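303aa long hypothetical esterase (Sulfolobus tokodaii, PDB 3AIN) is a thermostable carboxylesterase related to hormone-sensitive lipase, probably hydrolysing carboxylic esters and built on an alpha/beta hydrolase fold. Local coordinates at residues S54-R59 with E107-P111; S73-I77 with V141-F145; F101-I106 with S126-A132; F137-V141 with D236-F242; F145-K149 with L182-I188. The protein carries 1 engineered substitution. All coordinates share one frame; numbering follows the deposited sequence.

Overall arrangement
The five contacts lie in and around one mixed sheet of the alpha/beta hydrolase fold. The centre of contact 3, the most central, is about 11 Å from that of the chain; its Phe101 side chain lies near the probable GxSxG nucleophile elbow and, at nearest atoms, about 3 Å from a bound methylpentanediol. Contact 1 adjoins it in sequence, their centres about 15 Å apart. Contact 2 is coupled to contact 3 by Arg130, which forms salt bridges with Glu74 and Asp143. Contacts 2, 4 and 5 all use helix 139-153, sharing Val141 (2 and 4) and Phe145 (2 and 5). Contacts 1 and 5 lie on opposite sides of the chain's centre, about 29 Å apart between centres.

Contact 1 of 5, residues S54-R59 with E107-P111; sequences SSLTPR and ESYDP. With PO4 (phosphate ion), chain F.
Arg59 carries the charged part of this contact: its NE lies 3.0 Å from Asp110 OD2 in a salt bridge, with a weak, bent hydrogen bond, and the guanidinium and carboxylate planes are 18° apart. Asp110 also pairs with Arg114, Arg80 and Tyr82. Hydrogen bonds fix the guanidinium further. It grips Ser54 end-on: NH2 reaches OG in plane at 2.9 Å and a straight 165°, while NH1 meets Ser54 O from above the carbonyl plane, across from Thr57 N. Ser54 OG is also bonded to Lys51 O. Arg59 NH2 adds a weak bond to Glu107 O at 3.2 Å, and a water links it to the Glu107 carboxylate, itself in a salt bridge with Arg80. Packing centres on Pro111: its CG lies 3.7 Å above the middle of the Arg59 guanidinium face, and its CB touches Thr57 CG2 at 3.6 Å. Two type I turns thus meet, Ser54-Thr57 after helix 43-54 and Glu107-Asp110 before helix 110-120, joining the N-terminal part of the chain to the alpha/beta hydrolase core.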
# COMPACT_ATOMS: atom_id res chain seq x y z
N SER A 54 2.41 -17.18 18.99
CA SER A 54 3.28 -16.03 18.90
C SER A 54 4.74 -16.34 19.09
O SER A 54 5.53 -15.65 18.61
CB SER A 54 2.90 -14.93 19.90
OG SER A 54 3.51 -15.06 21.13
N SER A 55 5.06 -17.39 19.82
CA SER A 55 6.46 -17.64 20.10
C SER A 55 7.18 -18.31 18.93
O SER A 55 8.35 -18.51 18.96
CB SER A 55 6.62 -18.44 21.38
OG SER A 55 6.25 -19.72 21.13
N LEU A 56 6.43 -18.59 17.89
CA LEU A 56 6.96 -19.14 16.68
C LEU A 56 7.37 -18.02 15.76
O LEU A 56 8.05 -18.26 14.83
CB LEU A 56 5.89 -19.95 15.97
CG LEU A 56 5.41 -21.18 16.70
CD1 LEU A 56 4.70 -22.10 15.77
CD2 LEU A 56 6.51 -21.86 17.38
N THR A 57 6.90 -16.82 16.03
CA THR A 57 7.06 -15.66 15.18
C THR A 57 8.21 -14.80 15.68
O THR A 57 8.23 -14.45 16.81
CB THR A 57 5.83 -14.80 15.22
OG1 THR A 57 4.69 -15.53 14.77
CG2 THR A 57 6.03 -13.60 14.39
N PRO A 58 9.18 -14.46 14.84
CA PRO A 58 10.34 -13.73 15.37
C PRO A 58 9.98 -12.38 15.89
O PRO A 58 9.13 -11.74 15.34
CB PRO A 58 11.26 -13.60 14.17
CG PRO A 58 10.89 -14.73 13.31
CD PRO A 58 9.40 -14.87 13.45
N ARG A 59 10.60 -12.02 17.00
CA ARG A 59 10.40 -10.70 17.60
C ARG A 59 11.57 -9.81 17.24
O ARG A 59 12.70 -10.08 17.67
CB ARG A 59 10.29 -10.83 19.14
CG ARG A 59 8.95 -11.41 19.60
CD ARG A 59 8.97 -11.85 21.06
NE ARG A 59 7.62 -12.03 21.61
CZ ARG A 59 6.84 -13.08 21.37
NH1 ARG A 59 7.23 -14.02 20.53
NH2 ARG A 59 5.59 -13.09 21.83
N GLU A 107 0.94 -9.93 24.82
CA GLU A 107 1.97 -10.91 24.49
C GLU A 107 1.82 -11.50 23.09
O GLU A 107 2.79 -11.57 22.35
CB GLU A 107 2.08 -12.03 25.54
CG GLU A 107 2.12 -11.54 26.98
CD GLU A 107 3.45 -10.91 27.36
OE1 GLU A 107 3.49 -10.24 28.41
OE2 GLU A 107 4.40 -10.97 26.55
N SER A 108 0.60 -11.93 22.74
CA SER A 108 0.41 -12.56 21.44
C SER A 108 0.62 -11.56 20.32
O SER A 108 0.98 -11.94 19.21
CB SER A 108 -0.98 -13.24 21.33
OG SER A 108 -2.04 -12.32 21.54
N TYR A 109 0.44 -10.27 20.63
CA TYR A 109 0.61 -9.19 19.64
C TYR A 109 1.99 -8.54 19.71
O TYR A 109 2.32 -7.65 18.90
CB TYR A 109 -0.51 -8.16 19.79
CG TYR A 109 -1.70 -8.50 18.89
CD1 TYR A 109 -1.92 -7.79 17.72
CD2 TYR A 109 -2.53 -9.59 19.20
CE1 TYR A 109 -2.90 -8.17 16.84
CE2 TYR A 109 -3.59 -9.93 18.37
CZ TYR A 109 -3.80 -9.18 17.22
OH TYR A 109 -4.86 -9.52 16.38
N ASP A 110 2.86 -9.10 20.54
CA ASP A 110 4.20 -8.51 20.72
C ASP A 110 5.06 -8.50 19.43
O ASP A 110 5.68 -7.48 19.09
CB ASP A 110 4.92 -9.18 21.89
CG ASP A 110 6.24 -8.53 22.24
OD1 ASP A 110 6.24 -7.51 22.98
OD2 ASP A 110 7.29 -9.08 21.84
N PRO A 111 5.07 -9.60 18.66
CA PRO A 111 5.86 -9.57 17.42
C PRO A 111 5.35 -8.53 16.44
O PRO A 111 6.16 -7.81 15.82
CB PRO A 111 5.66 -10.97 16.84
CG PRO A 111 5.39 -11.83 18.04
CD PRO A 111 4.56 -10.95 18.97
P PO4 F . -7.54 -12.06 14.80
O1 PO4 F . -7.38 -11.00 13.72
O2 PO4 F . -6.52 -11.89 15.92
O3 PO4 F . -7.37 -13.42 14.17
O4 PO4 F . -8.93 -11.92 15.38
O HOH W 1 8.67 -8.66 15.26
O HOH W 2 5.76 -11.39 24.25

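Contact 2 of 5, residues S73-I77 with V141-F145; sequences SETNI and VVDSF
Asp143 meets Thr75 and Ile77 with successive atoms of its side chain. At its base, CB lies 4.0 Å from Ile77 CD1, a methyl that also touches the backbone carbonyl of Asp143. With CG beside the backbone N (chi1 -68°), the carboxylate is carried over to Thr75: CG is 3.8 Å from Thr75 CG2, and both oxygens border the same methyl, OD1 at 3.5 Å. OD1 also accepts from a water 2.9 Å away, which in turn accepts from Glu74 N, so the helix reaches the loop backbone through one solvent molecule. Arg130 forms salt bridges with both Asp143 OD1 and Glu74 OE1 and would be expected to offset the proximity of these two acids. At the start of the turn a methyl meets polar side chains: Val142 CG1, anti to its own N, lies 3.8 Å from Glu74 CD and 3.4 Å from Ser73 OG, whose hydroxyl is bonded to Asp146. Residues 73-75 belong to the turn between antiparallel strands 64-71 and 76-83. The contact therefore sets a beta-hairpin connection against helix 139-153, which follows strand 123-127 in the crossover to parallel strand 164-169 of the alpha/beta hydrolase sheet.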
# COMPACT_ATOMS: atom_id res chain seq x y z
N SER A 73 -10.64 4.76 34.08
CA SER A 73 -11.84 5.12 34.83
C SER A 73 -12.48 3.93 35.51
O SER A 73 -13.11 4.07 36.57
CB SER A 73 -12.83 5.83 33.90
OG SER A 73 -13.31 4.94 32.89
N GLU A 74 -12.28 2.75 34.96
CA GLU A 74 -12.90 1.54 35.50
C GLU A 74 -11.93 0.46 35.96
O GLU A 74 -12.33 -0.54 36.56
CB GLU A 74 -13.91 0.97 34.50
CG GLU A 74 -15.07 1.92 34.21
CD GLU A 74 -16.06 1.36 33.20
OE1 GLU A 74 -15.86 0.23 32.72
OE2 GLU A 74 -17.11 2.00 33.00
N THR A 75 -10.67 0.59 35.56
CA THR A 75 -9.69 -0.46 35.82
C THR A 75 -8.30 0.12 35.59
O THR A 75 -8.13 1.21 35.05
CB THR A 75 -9.91 -1.67 34.91
OG1 THR A 75 -9.14 -2.78 35.38
CG2 THR A 75 -9.47 -1.33 33.48
N ASN A 76 -7.29 -0.58 36.10
CA ASN A 76 -5.93 -0.23 35.77
C ASN A 76 -5.55 -1.02 34.52
O ASN A 76 -5.72 -2.24 34.47
CB ASN A 76 -4.99 -0.61 36.93
CG ASN A 76 -5.13 0.32 38.12
OD1 ASN A 76 -5.33 1.52 37.96
ND2 ASN A 76 -4.97 -0.22 39.32
N ILE A 77 -5.10 -0.31 33.49
CA ILE A 77 -4.98 -0.89 32.15
C ILE A 77 -3.50 -1.13 31.89
O ILE A 77 -2.72 -0.19 31.80
CB ILE A 77 -5.51 0.11 31.11
CG1 ILE A 77 -6.97 0.43 31.42
CG2 ILE A 77 -5.33 -0.42 29.67
CD1 ILE A 77 -7.41 1.74 30.82
N VAL A 141 -14.13 -0.50 24.91
CA VAL A 141 -14.15 0.87 24.42
C VAL A 141 -13.72 1.85 25.52
O VAL A 141 -12.95 2.80 25.27
CB VAL A 141 -15.56 1.24 23.94
CG1 VAL A 141 -15.64 2.72 23.55
CG2 VAL A 141 -15.92 0.35 22.76
N VAL A 142 -14.27 1.66 26.72
CA VAL A 142 -13.90 2.53 27.83
C VAL A 142 -12.38 2.48 28.06
O VAL A 142 -11.74 3.52 28.18
CB VAL A 142 -14.64 2.12 29.12
CG1 VAL A 142 -14.06 2.88 30.34
CG2 VAL A 142 -16.14 2.40 29.01
N ASP A 143 -11.82 1.27 28.17
CA ASP A 143 -10.38 1.13 28.33
C ASP A 143 -9.59 1.73 27.17
O ASP A 143 -8.54 2.35 27.37
CB ASP A 143 -9.98 -0.34 28.49
CG ASP A 143 -10.46 -0.93 29.79
OD1 ASP A 143 -11.10 -0.21 30.58
OD2 ASP A 143 -10.25 -2.15 29.98
N SER A 144 -10.02 1.47 25.94
CA SER A 144 -9.28 1.99 24.79
C SER A 144 -9.23 3.50 24.76
O SER A 144 -8.17 4.09 24.49
CB SER A 144 -9.85 1.42 23.48
OG SER A 144 -9.72 -0.01 23.47
N PHE A 145 -10.35 4.15 25.10
CA PHE A 145 -10.40 5.61 25.09
C PHE A 145 -9.61 6.14 26.30
O PHE A 145 -8.89 7.12 26.18
CB PHE A 145 -11.85 6.10 25.17
CG PHE A 145 -11.97 7.58 25.15
CD1 PHE A 145 -11.43 8.30 24.09
CD2 PHE A 145 -12.23 8.25 26.33
CE1 PHE A 145 -11.41 9.69 24.12
CE2 PHE A 145 -12.29 9.65 26.34
CZ PHE A 145 -11.82 10.36 25.25
O HOH W 3 -10.93 1.99 32.42

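Contact 3 of 5, residues F101-I106 with S126-A132; sequences FVLGDI and SVDYRLA
The loop after the HGGG sequence, which in HSL-like esterases forms the oxyanion hole, runs here from Phe101 to Ile106 and lies along the segment leaving strand 123-127. At one end the backbones join: Ala132 N donates to Phe101 O at 2.9 Å, and Val102 CA makes a CA-H...O contact with Ala132 O at 3.3 Å. Leu131 lies against the carbonyls of the loop, its CD1 3.5 Å from Gly104 O and also touching Val102 O. At the other end Ile106 N donates to Asp128 OD1 at 3.1 Å, reaching it from above the carboxylate plane. The Ile106 side chain, its CG1 beside the backbone N (chi1 -81°), extends to Ser126 O and lays CD1 3.6 Å from Asp128 CB. Asp105 brings a second carboxylate close; its OD1 is bonded to Ser108, and a water donates to both Asp105 OD2 and Asp128 OD2. The Tyr129 ring stacks on His97, and its hydroxyl is bonded to His97 O. A water-mediated link lies beside it: one water donates to Tyr129 OH at 2.7 Å and to Leu103 O at 2.9 Å, and accepts a weak bond from Phe101 N.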
# COMPACT_ATOMS: atom_id res chain seq x y z
N PHE A 101 -12.79 -9.08 20.30
CA PHE A 101 -13.10 -8.56 21.65
C PHE A 101 -12.97 -9.60 22.75
O PHE A 101 -13.29 -9.30 23.89
CB PHE A 101 -14.51 -7.91 21.72
CG PHE A 101 -14.74 -6.85 20.67
CD1 PHE A 101 -14.19 -5.58 20.82
CD2 PHE A 101 -15.50 -7.14 19.53
CE1 PHE A 101 -14.36 -4.60 19.82
CE2 PHE A 101 -15.70 -6.16 18.55
CZ PHE A 101 -15.14 -4.90 18.70
N VAL A 102 -12.53 -10.80 22.38
CA VAL A 102 -12.51 -11.96 23.29
C VAL A 102 -11.09 -12.49 23.49
O VAL A 102 -10.75 -13.01 24.57
CB VAL A 102 -13.43 -13.08 22.75
CG1 VAL A 102 -13.23 -14.42 23.55
CG2 VAL A 102 -14.91 -12.60 22.81
N LEU A 103 -10.32 -12.48 22.40
CA LEU A 103 -9.03 -13.13 22.33
C LEU A 103 -7.93 -12.11 22.08
O LEU A 103 -8.20 -10.92 21.85
CB LEU A 103 -9.00 -14.17 21.20
CG LEU A 103 -10.19 -15.14 21.24
CD1 LEU A 103 -10.21 -15.90 19.94
CD2 LEU A 103 -10.01 -16.08 22.44
N GLY A 104 -6.69 -12.58 22.09
CA GLY A 104 -5.53 -11.70 21.92
C GLY A 104 -5.20 -10.85 23.13
O GLY A 104 -5.93 -10.83 24.12
N ASP A 105 -3.98 -10.31 23.12
CA ASP A 105 -3.43 -9.64 24.28
C ASP A 105 -2.06 -9.09 23.91
O ASP A 105 -1.59 -9.30 22.80
CB ASP A 105 -3.29 -10.63 25.43
CG ASP A 105 -2.17 -11.58 25.21
OD1 ASP A 105 -2.23 -12.35 24.23
OD2 ASP A 105 -1.21 -11.53 26.01
N ILE A 106 -1.43 -8.40 24.84
CA ILE A 106 -0.15 -7.75 24.58
C ILE A 106 0.93 -8.77 24.17
O ILE A 106 1.68 -8.53 23.22
CB ILE A 106 0.33 -6.99 25.82
CG1 ILE A 106 -0.37 -5.63 25.91
CG2 ILE A 106 1.86 -6.82 25.80
CD1 ILE A 106 -0.17 -4.97 27.27
N SER A 126 0.91 -0.55 23.15
CA SER A 126 -0.04 -1.63 22.93
C SER A 126 -0.88 -1.81 24.17
O SER A 126 -0.35 -2.04 25.27
CB SER A 126 0.70 -2.91 22.59
OG SER A 126 -0.21 -4.00 22.39
N VAL A 127 -2.20 -1.70 24.00
CA VAL A 127 -3.13 -1.59 25.15
C VAL A 127 -3.81 -2.93 25.47
O VAL A 127 -4.37 -3.58 24.58
CB VAL A 127 -4.19 -0.49 24.84
CG1 VAL A 127 -5.25 -0.41 25.92
CG2 VAL A 127 -3.48 0.83 24.65
N ASP A 128 -3.79 -3.35 26.74
CA ASP A 128 -4.44 -4.60 27.16
C ASP A 128 -5.85 -4.26 27.69
O ASP A 128 -6.09 -4.16 28.91
CB ASP A 128 -3.61 -5.31 28.25
CG ASP A 128 -3.31 -6.79 27.94
OD1 ASP A 128 -3.57 -7.29 26.82
OD2 ASP A 128 -2.66 -7.45 28.80
N TYR A 129 -6.72 -3.89 26.76
CA TYR A 129 -8.10 -3.53 27.13
C TYR A 129 -8.84 -4.76 27.68
O TYR A 129 -8.53 -5.91 27.33
CB TYR A 129 -8.84 -2.91 25.93
CG TYR A 129 -8.89 -3.80 24.70
CD1 TYR A 129 -9.86 -4.81 24.58
CD2 TYR A 129 -7.94 -3.68 23.67
CE1 TYR A 129 -9.95 -5.61 23.41
CE2 TYR A 129 -8.04 -4.47 22.48
CZ TYR A 129 -9.00 -5.47 22.42
OH TYR A 129 -9.12 -6.24 21.29
N ARG A 130 -9.87 -4.54 28.50
CA ARG A 130 -10.61 -5.69 29.05
C ARG A 130 -11.33 -6.50 27.97
O ARG A 130 -11.96 -5.93 27.08
CB ARG A 130 -11.65 -5.19 30.08
CG ARG A 130 -11.06 -4.96 31.48
CD ARG A 130 -12.06 -4.19 32.39
NE ARG A 130 -12.36 -2.86 31.88
CZ ARG A 130 -13.44 -2.16 32.18
NH1 ARG A 130 -14.30 -2.61 33.09
NH2 ARG A 130 -13.65 -0.99 31.62
N LEU A 131 -11.35 -7.82 28.16
CA LEU A 131 -11.95 -8.74 27.18
C LEU A 131 -13.33 -9.24 27.61
O LEU A 131 -13.57 -9.53 28.80
CB LEU A 131 -11.02 -9.92 26.89
CG LEU A 131 -9.62 -9.50 26.38
CD1 LEU A 131 -8.64 -10.67 26.37
CD2 LEU A 131 -9.75 -8.88 25.00
N ALA A 132 -14.16 -9.54 26.61
CA ALA A 132 -15.38 -10.33 26.80
C ALA A 132 -15.05 -11.82 26.76
O ALA A 132 -14.03 -12.21 26.20
CB ALA A 132 -16.38 -9.97 25.66
O HOH W 4 -9.98 -8.81 20.83
O HOH W 5 -1.43 -9.92 28.72
O HOH W 6 1.75 -6.05 22.07

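Contact 4 of 5, residues F137-V141 with D236-F242; sequences FPAAV and DLLDFRF. With PO4 (phosphate ion), chain G.
With CG anti to the backbone N (chi1 176°), the Phe137 ring swings into the bend of segment 236-242, while a kink at chi3 (-58°) brings the Arg241 guanidinium alongside Pro138. The bend is an Asx turn, Asp239 OD1 accepting from Arg241 N, and it packs on the N-terminal end of helix 139-153, N-capped by cis Pro138, in the alpha/beta hydrolase fold. Polar atoms frame the Phe137 ring: at its edge lie Asp239 OD2, 3.5 Å from CZ, and Arg241 O, 3.6 Å from CE1, with the Asp239 carboxylate nearly perpendicular to the ring (87°). Asp236, held by Arg232, comes obliquely beside Phe137 CD2, and Phe242 CB packs 3.9 Å from Phe137 CE1. Pro138 CB sits over the centre of one ring face and also 3.8 Å above a face of the Arg241 guanidinium, toward its rim. Arg241 grips Asp239 side-on: NE to OD1, and NH2 to the syn lone pair of OD2 at 2.9 Å. These bonds fix its rotation and leave N-H groups for a phosphate ion, probably from the crystallisation liquor and also bound by Arg232: Arg241 NH1 donates to O4 at 3.0 Å, NH2 to O3 at 2.8 Å.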
# COMPACT_ATOMS: atom_id res chain seq x y z
N PHE A 137 -19.10 -5.36 26.41
CA PHE A 137 -19.27 -4.01 25.90
C PHE A 137 -19.95 -3.16 26.99
O PHE A 137 -20.93 -3.61 27.58
CB PHE A 137 -20.15 -4.09 24.62
CG PHE A 137 -20.50 -2.76 24.03
CD1 PHE A 137 -19.63 -2.13 23.15
CD2 PHE A 137 -21.71 -2.14 24.34
CE1 PHE A 137 -19.94 -0.90 22.59
CE2 PHE A 137 -22.05 -0.92 23.78
CZ PHE A 137 -21.18 -0.29 22.90
N PRO A 138 -19.53 -1.89 27.16
CA PRO A 138 -18.49 -1.19 26.42
C PRO A 138 -17.13 -1.19 27.10
O PRO A 138 -16.35 -0.27 26.87
CB PRO A 138 -19.00 0.24 26.38
CG PRO A 138 -19.75 0.39 27.71
CD PRO A 138 -20.28 -0.98 28.06
N ALA A 139 -16.81 -2.22 27.87
CA ALA A 139 -15.57 -2.20 28.65
C ALA A 139 -14.33 -1.99 27.75
O ALA A 139 -13.50 -1.14 28.02
CB ALA A 139 -15.43 -3.47 29.45
N ALA A 140 -14.28 -2.71 26.63
CA ALA A 140 -13.13 -2.56 25.73
C ALA A 140 -12.99 -1.13 25.22
O ALA A 140 -11.88 -0.63 25.04
CB ALA A 140 -13.24 -3.55 24.55
N VAL A 141 -14.13 -0.50 24.91
CA VAL A 141 -14.15 0.87 24.42
C VAL A 141 -13.72 1.85 25.52
O VAL A 141 -12.95 2.80 25.27
CB VAL A 141 -15.56 1.24 23.94
CG1 VAL A 141 -15.64 2.72 23.55
CG2 VAL A 141 -15.92 0.35 22.76
N ASP A 236 -27.58 -2.70 21.74
CA ASP A 236 -26.23 -2.20 21.50
C ASP A 236 -25.92 -2.11 20.00
O ASP A 236 -24.96 -1.45 19.60
CB ASP A 236 -25.19 -3.12 22.16
CG ASP A 236 -25.25 -3.06 23.68
OD1 ASP A 236 -25.58 -1.98 24.21
OD2 ASP A 236 -24.82 -4.03 24.31
N LEU A 237 -26.71 -2.77 19.17
CA LEU A 237 -26.53 -2.62 17.72
C LEU A 237 -26.85 -1.21 17.23
O LEU A 237 -26.43 -0.84 16.12
CB LEU A 237 -27.38 -3.64 16.94
CG LEU A 237 -27.18 -5.14 17.24
CD1 LEU A 237 -28.08 -5.96 16.31
CD2 LEU A 237 -25.72 -5.57 17.08
N LEU A 238 -27.53 -0.41 18.05
CA LEU A 238 -27.74 1.02 17.74
C LEU A 238 -26.60 1.95 18.18
O LEU A 238 -26.72 3.18 18.08
CB LEU A 238 -29.04 1.52 18.39
CG LEU A 238 -30.35 1.60 17.61
CD1 LEU A 238 -30.38 0.71 16.39
CD2 LEU A 238 -31.51 1.35 18.55
N ASP A 239 -25.59 1.39 18.83
CA ASP A 239 -24.59 2.20 19.53
C ASP A 239 -23.37 2.39 18.63
O ASP A 239 -22.79 1.39 18.21
CB ASP A 239 -24.14 1.43 20.78
CG ASP A 239 -23.46 2.31 21.81
OD1 ASP A 239 -22.65 3.19 21.45
OD2 ASP A 239 -23.73 2.09 23.01
N PHE A 240 -23.03 3.63 18.30
CA PHE A 240 -21.86 3.91 17.47
C PHE A 240 -20.58 3.35 18.06
O PHE A 240 -19.60 3.19 17.34
CB PHE A 240 -21.70 5.41 17.13
CG PHE A 240 -21.14 6.24 18.27
CD1 PHE A 240 -19.76 6.39 18.43
CD2 PHE A 240 -22.00 6.82 19.21
CE1 PHE A 240 -19.25 7.16 19.49
CE2 PHE A 240 -21.48 7.50 20.31
CZ PHE A 240 -20.10 7.64 20.46
N ARG A 241 -20.57 3.14 19.39
CA ARG A 241 -19.35 2.62 20.02
C ARG A 241 -19.11 1.16 19.66
O ARG A 241 -18.02 0.62 19.95
CB ARG A 241 -19.36 2.83 21.54
CG ARG A 241 -19.35 4.29 21.96
CD ARG A 241 -19.56 4.42 23.46
NE ARG A 241 -20.83 3.81 23.86
CZ ARG A 241 -21.20 3.58 25.12
NH1 ARG A 241 -20.37 3.87 26.12
NH2 ARG A 241 -22.35 2.97 25.36
N PHE A 242 -20.15 0.49 19.16
CA PHE A 242 -19.99 -0.86 18.60
C PHE A 242 -19.87 -0.77 17.08
O PHE A 242 -19.06 -1.46 16.48
CB PHE A 242 -21.19 -1.77 18.96
CG PHE A 242 -21.13 -3.16 18.32
CD1 PHE A 242 -20.01 -3.96 18.46
CD2 PHE A 242 -22.16 -3.61 17.49
CE1 PHE A 242 -19.93 -5.21 17.84
CE2 PHE A 242 -22.08 -4.87 16.84
CZ PHE A 242 -20.99 -5.68 17.07
P PO4 G . -23.30 2.51 28.81
O1 PO4 G . -24.39 3.36 29.43
O2 PO4 G . -22.98 1.38 29.77
O3 PO4 G . -23.82 1.92 27.51
O4 PO4 G . -22.08 3.37 28.56

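Contact 5 of 5, residues F145-K149 with L182-I188; sequences FDALK and LSKKENI
The Phe145 ring has Leu182 CB on one side in an off-centre CH-pi contact, 4.1 Å from the ring centroid and 30° off the normal, while Ser183 OG lies at its edge, 3.7 Å from CE1. That hydroxyl is bonded to Thr179 O of its own helix, so toward the ring it acts as a packing surface. Glu186 comes in obliquely at the far end: its CG is 3.8 Å from Phe145 CZ, and its carboxylate plane is inclined 67° to the ring. Phe145 projects this far across because its CG is anti to the backbone N (chi1 -179°). Beyond the ring, Ile188 closes the patch. Its CD1 stands 4.0 Å from Phe145 CZ, and its CG2 meets Leu148 CD1 tip to tip at 4.1 Å. The same Leu148 methyl also touches Ser183 OG, at 3.6 Å. Lys149 lies along the margin with its NZ in a salt bridge to Asp146 OD1. Ile188 is brought back toward the neighbouring helix by a Schellman motif with Asn187 as its C-prime residue, Ile188 N bonding to Ser183 O at 2.9 Å and Asn187 N to Lys184 O. The contact thus ties the middle of helix 139-153 to the C-terminal end of helix 171-185. Beneath them Leu148 reaches the sheet, touching Val94 and Tyr96 of strand 92-96 and Ile164 and Val166 of strand 164-169.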
# COMPACT_ATOMS: atom_id res chain seq x y z
N PHE A 145 -10.35 4.15 25.10
CA PHE A 145 -10.40 5.61 25.09
C PHE A 145 -9.61 6.14 26.30
O PHE A 145 -8.89 7.12 26.18
CB PHE A 145 -11.85 6.10 25.17
CG PHE A 145 -11.97 7.58 25.15
CD1 PHE A 145 -11.43 8.30 24.09
CD2 PHE A 145 -12.23 8.25 26.33
CE1 PHE A 145 -11.41 9.69 24.12
CE2 PHE A 145 -12.29 9.65 26.34
CZ PHE A 145 -11.82 10.36 25.25
N ASP A 146 -9.79 5.51 27.45
CA ASP A 146 -9.09 5.97 28.67
C ASP A 146 -7.58 5.90 28.43
O ASP A 146 -6.84 6.81 28.82
CB ASP A 146 -9.44 5.08 29.87
CG ASP A 146 -10.83 5.36 30.44
OD1 ASP A 146 -11.49 6.33 30.00
OD2 ASP A 146 -11.27 4.58 31.30
N ALA A 147 -7.12 4.81 27.80
CA ALA A 147 -5.68 4.71 27.46
C ALA A 147 -5.24 5.80 26.50
O ALA A 147 -4.17 6.40 26.67
CB ALA A 147 -5.36 3.29 26.88
N LEU A 148 -6.02 6.07 25.46
CA LEU A 148 -5.63 7.11 24.54
C LEU A 148 -5.53 8.47 25.22
O LEU A 148 -4.63 9.16 25.05
CB LEU A 148 -6.60 7.20 23.37
CG LEU A 148 -6.38 8.22 22.28
CD1 LEU A 148 -6.78 9.51 22.81
CD2 LEU A 148 -4.99 8.29 21.82
N LYS A 149 -6.53 8.81 25.98
CA LYS A 149 -6.57 10.09 26.65
C LYS A 149 -5.38 10.23 27.60
O LYS A 149 -4.78 11.20 27.64
CB LYS A 149 -7.88 10.27 27.41
CG LYS A 149 -8.00 11.52 28.23
CD LYS A 149 -9.40 11.56 28.90
CE LYS A 149 -9.60 10.56 30.08
NZ LYS A 149 -10.48 9.28 29.97
N LEU A 182 -14.56 9.26 19.71
CA LEU A 182 -14.71 9.77 21.08
C LEU A 182 -13.75 10.93 21.38
O LEU A 182 -14.07 11.80 22.19
CB LEU A 182 -14.51 8.65 22.10
CG LEU A 182 -15.60 7.58 22.12
CD1 LEU A 182 -15.18 6.37 22.96
CD2 LEU A 182 -16.97 8.10 22.56
N SER A 183 -12.58 10.90 20.74
CA SER A 183 -11.55 11.94 20.90
C SER A 183 -12.00 13.27 20.32
O SER A 183 -11.79 14.33 20.91
CB SER A 183 -10.23 11.49 20.24
OG SER A 183 -9.70 10.34 20.89
N LYS A 184 -12.70 13.21 19.19
CA LYS A 184 -13.23 14.42 18.58
C LYS A 184 -14.17 15.13 19.55
O LYS A 184 -14.06 16.34 19.79
CB LYS A 184 -13.94 14.07 17.26
CG LYS A 184 -15.15 14.92 16.96
CD LYS A 184 -15.56 14.76 15.50
CE LYS A 184 -16.67 13.75 15.34
NZ LYS A 184 -17.52 14.04 14.13
N LYS A 185 -14.94 14.33 20.27
CA LYS A 185 -15.97 14.84 21.17
C LYS A 185 -15.36 15.55 22.37
O LYS A 185 -15.96 16.47 22.91
CB LYS A 185 -16.88 13.71 21.63
CG LYS A 185 -17.45 12.86 20.51
CD LYS A 185 -18.25 11.68 21.05
CE LYS A 185 -19.75 11.90 20.88
NZ LYS A 185 -20.24 11.32 19.60
N GLU A 186 -14.11 15.21 22.68
CA GLU A 186 -13.39 15.80 23.80
C GLU A 186 -12.28 16.76 23.39
O GLU A 186 -11.33 16.95 24.14
CB GLU A 186 -12.77 14.71 24.68
CG GLU A 186 -13.74 13.62 25.06
CD GLU A 186 -13.81 13.42 26.55
OE1 GLU A 186 -12.83 13.75 27.25
OE2 GLU A 186 -14.82 12.85 27.02
N ASN A 187 -12.33 17.22 22.14
CA ASN A 187 -11.28 18.08 21.56
C ASN A 187 -9.85 17.54 21.67
O ASN A 187 -8.91 18.31 21.84
CB ASN A 187 -11.37 19.52 22.09
CG ASN A 187 -10.94 20.55 21.05
OD1 ASN A 187 -10.71 21.72 21.37
ND2 ASN A 187 -10.75 20.10 19.81
N ILE A 188 -9.69 16.23 21.55
CA ILE A 188 -8.37 15.63 21.53
C ILE A 188 -7.99 15.45 20.08
O ILE A 188 -8.79 14.92 19.31
CB ILE A 188 -8.38 14.24 22.20
CG1 ILE A 188 -8.60 14.39 23.70
CG2 ILE A 188 -7.11 13.46 21.85
CD1 ILE A 188 -8.96 13.07 24.37